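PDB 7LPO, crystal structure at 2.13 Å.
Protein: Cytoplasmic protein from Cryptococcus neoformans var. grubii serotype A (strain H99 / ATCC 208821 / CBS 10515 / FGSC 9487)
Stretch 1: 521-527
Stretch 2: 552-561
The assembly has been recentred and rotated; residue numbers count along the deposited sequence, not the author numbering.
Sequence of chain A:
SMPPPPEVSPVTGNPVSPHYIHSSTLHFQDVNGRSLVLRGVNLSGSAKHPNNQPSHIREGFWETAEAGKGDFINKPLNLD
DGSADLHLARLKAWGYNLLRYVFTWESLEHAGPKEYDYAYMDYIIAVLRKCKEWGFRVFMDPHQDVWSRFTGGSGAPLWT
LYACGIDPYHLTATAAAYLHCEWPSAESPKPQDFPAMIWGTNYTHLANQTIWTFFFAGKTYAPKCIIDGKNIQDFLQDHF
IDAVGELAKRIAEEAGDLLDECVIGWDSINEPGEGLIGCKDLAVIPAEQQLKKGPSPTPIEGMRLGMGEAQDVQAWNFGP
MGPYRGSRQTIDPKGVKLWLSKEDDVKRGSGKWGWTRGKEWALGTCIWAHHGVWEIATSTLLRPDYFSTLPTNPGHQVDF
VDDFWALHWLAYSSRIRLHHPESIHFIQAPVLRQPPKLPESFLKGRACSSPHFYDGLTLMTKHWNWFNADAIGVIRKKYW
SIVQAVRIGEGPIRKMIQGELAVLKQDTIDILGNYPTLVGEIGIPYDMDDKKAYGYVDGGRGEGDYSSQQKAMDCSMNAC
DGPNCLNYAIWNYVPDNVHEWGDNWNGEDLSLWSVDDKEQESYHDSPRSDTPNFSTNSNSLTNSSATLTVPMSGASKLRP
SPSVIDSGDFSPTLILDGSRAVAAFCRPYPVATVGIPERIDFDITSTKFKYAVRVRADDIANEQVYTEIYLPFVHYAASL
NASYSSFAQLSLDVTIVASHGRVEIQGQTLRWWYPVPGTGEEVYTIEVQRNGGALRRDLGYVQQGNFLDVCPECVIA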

# COMPACT_ATOMS: atom_id res chain seq x y z
N GLU A 521 3.87 0.89 -2.67
CA GLU A 521 3.07 2.11 -2.59
C GLU A 521 4.00 3.31 -2.43
O GLU A 521 4.93 3.28 -1.62
CB GLU A 521 2.09 2.10 -1.42
CG GLU A 521 1.03 1.03 -1.46
CD GLU A 521 -0.01 1.23 -0.35
OE1 GLU A 521 -0.08 2.34 0.23
OE2 GLU A 521 -0.74 0.26 -0.05
N ILE A 522 3.71 4.37 -3.18
CA ILE A 522 4.38 5.65 -3.04
C ILE A 522 3.50 6.69 -3.71
O ILE A 522 2.86 6.40 -4.73
CB ILE A 522 5.81 5.62 -3.63
CG1 ILE A 522 6.50 6.99 -3.50
CG2 ILE A 522 5.80 5.20 -5.09
CD1 ILE A 522 8.00 6.93 -3.66
N GLY A 523 3.41 7.87 -3.11
CA GLY A 523 2.54 8.90 -3.66
C GLY A 523 2.51 10.15 -2.80
O GLY A 523 3.18 10.24 -1.77
N ILE A 524 1.70 11.11 -3.25
CA ILE A 524 1.58 12.41 -2.58
C ILE A 524 0.12 12.85 -2.60
O ILE A 524 -0.68 12.40 -3.42
CB ILE A 524 2.45 13.50 -3.26
CG1 ILE A 524 2.07 13.65 -4.73
CG2 ILE A 524 3.93 13.17 -3.15
CD1 ILE A 524 1.18 14.84 -5.06
N PRO A 525 -0.24 13.76 -1.69
CA PRO A 525 -1.62 14.28 -1.66
C PRO A 525 -1.83 15.44 -2.63
O PRO A 525 -1.04 16.38 -2.69
CB PRO A 525 -1.80 14.74 -0.21
CG PRO A 525 -0.39 15.18 0.19
CD PRO A 525 0.55 14.21 -0.53
N TYR A 526 -2.94 15.38 -3.37
CA TYR A 526 -3.27 16.42 -4.33
C TYR A 526 -4.15 17.51 -3.74
O TYR A 526 -4.23 18.61 -4.31
CB TYR A 526 -3.96 15.80 -5.55
CG TYR A 526 -2.99 15.16 -6.51
CD1 TYR A 526 -2.36 15.91 -7.49
CD2 TYR A 526 -2.67 13.81 -6.42
CE1 TYR A 526 -1.45 15.34 -8.36
CE2 TYR A 526 -1.75 13.23 -7.30
CZ TYR A 526 -1.16 14.01 -8.26
OH TYR A 526 -0.28 13.46 -9.14
N ASP A 527 -4.81 17.25 -2.61
CA ASP A 527 -5.65 18.25 -1.95
C ASP A 527 -4.85 19.20 -1.07
O ASP A 527 -5.30 19.57 0.02
CB ASP A 527 -6.76 17.57 -1.15
CG ASP A 527 -6.23 16.55 -0.13
OD1 ASP A 527 -5.15 15.96 -0.36
OD2 ASP A 527 -6.91 16.33 0.89
N ALA A 552 6.38 18.00 -5.29
CA ALA A 552 6.31 16.90 -4.33
C ALA A 552 6.36 15.55 -5.05
O ALA A 552 7.15 14.67 -4.69
CB ALA A 552 5.05 17.01 -3.49
N MET A 553 5.50 15.38 -6.05
CA MET A 553 5.48 14.16 -6.85
C MET A 553 6.85 13.87 -7.46
O MET A 553 7.34 12.75 -7.40
CB MET A 553 4.43 14.29 -7.96
CG MET A 553 4.15 13.03 -8.75
SD MET A 553 3.06 11.87 -7.86
CE MET A 553 4.12 10.55 -7.63
N ASP A 554 7.45 14.89 -8.09
CA ASP A 554 8.73 14.71 -8.77
C ASP A 554 9.85 14.35 -7.80
O ASP A 554 10.75 13.59 -8.15
CB ASP A 554 9.07 15.99 -9.54
CG ASP A 554 10.33 15.86 -10.37
OD1 ASP A 554 10.51 14.84 -11.06
OD2 ASP A 554 11.16 16.79 -10.34
N CYS A 555 9.81 14.89 -6.57
CA CYS A 555 10.78 14.49 -5.56
C CYS A 555 10.64 13.01 -5.19
O CYS A 555 11.63 12.27 -5.13
CB CYS A 555 10.62 15.36 -4.31
SG CYS A 555 11.61 14.82 -2.92
N SER A 556 9.40 12.56 -4.98
CA SER A 556 9.20 11.15 -4.65
C SER A 556 9.58 10.25 -5.82
O SER A 556 10.17 9.19 -5.62
CB SER A 556 7.76 10.90 -4.23
OG SER A 556 7.60 11.17 -2.85
N MET A 557 9.24 10.66 -7.05
CA MET A 557 9.59 9.85 -8.21
C MET A 557 11.10 9.87 -8.47
O MET A 557 11.69 8.84 -8.83
CB MET A 557 8.83 10.35 -9.44
CG MET A 557 7.34 10.10 -9.42
SD MET A 557 6.93 8.34 -9.31
CE MET A 557 6.49 8.22 -7.58
N ASN A 558 11.74 11.03 -8.34
CA ASN A 558 13.19 11.08 -8.49
C ASN A 558 13.88 10.18 -7.48
O ASN A 558 14.96 9.64 -7.76
CB ASN A 558 13.68 12.52 -8.33
CG ASN A 558 15.21 12.65 -8.42
OD1 ASN A 558 15.80 12.45 -9.48
ND2 ASN A 558 15.85 12.97 -7.30
N ALA A 559 13.26 9.96 -6.32
CA ALA A 559 13.89 9.16 -5.28
C ALA A 559 13.99 7.69 -5.70
O ALA A 559 14.86 6.97 -5.22
CB ALA A 559 13.12 9.30 -3.97
N CYS A 560 13.11 7.25 -6.60
CA CYS A 560 13.20 5.91 -7.16
C CYS A 560 14.14 5.84 -8.35
O CYS A 560 14.38 4.74 -8.87
CB CYS A 560 11.80 5.42 -7.57
SG CYS A 560 10.64 5.49 -6.20
N ASP A 561 14.68 6.97 -8.79
CA ASP A 561 15.65 7.03 -9.87
C ASP A 561 17.05 7.08 -9.24
O ASP A 561 17.31 6.30 -8.32
CB ASP A 561 15.33 8.20 -10.79
CG ASP A 561 14.12 7.95 -11.68
OD1 ASP A 561 13.62 6.80 -11.72
OD2 ASP A 561 13.67 8.91 -12.36
O HOH W 1 5.76 10.00 -1.19

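No direct hydrogen bond crosses this contact; the polar link between the two stretches runs through a single water. Water 1 lies 2.7 Å from Gly523 O and 2.7 Å from Ser556 OG, and the geometry makes it the donor to both, so it ties a backbone carbonyl of the first stretch to a helix side chain of the second. Ser556, with chi1 at -86° (m) and its CA-to-CB bond directed toward the first stretch, is small enough to sit at the interface and polar enough to hold the water.

Everything else is packing, and the buried surface is modest, 352 Å² summed over both sides. Two isoleucines supply most of it from the first stretch. Ile522 and Ile524 both direct CA-to-CB toward the helix, whereas a CB on the intervening Gly523 would point away. Ile522, t at both chi1 and chi2, extends CD1 to 3.7 Å from Ser556 O and 3.9 Å from Cys560 SG, while its CG2 meets Met557 CE at 4.0 Å. Within its own stretch, Ser556 O accepts only a weak bond, from Ala559 N at 3.3 Å.

Ile524 and Met553 form the closest CA pair, Ile524 CA lying 6.0 Å from Met553 CA. Ile524 CG2 lies 4.0 Å from Ala552 CB, where the short alanine side chain faces the first stretch, and its CG1 lies 3.7 Å from Met553 SD. The CA-to-CB bond of Met553 points sideways to the first stretch, and its flexible thioether chain, t then p with chi3 off-well at -115°, carries the sulfur to Ile524 CG1. Tyr526 also starts sideways, but its end comes nearer, placing OH 3.9 Å from the same Met553 SD. This is a contact distance, with no hydrogen bond assigned. The contacting residues are all buried, which suits their largely apolar side chains.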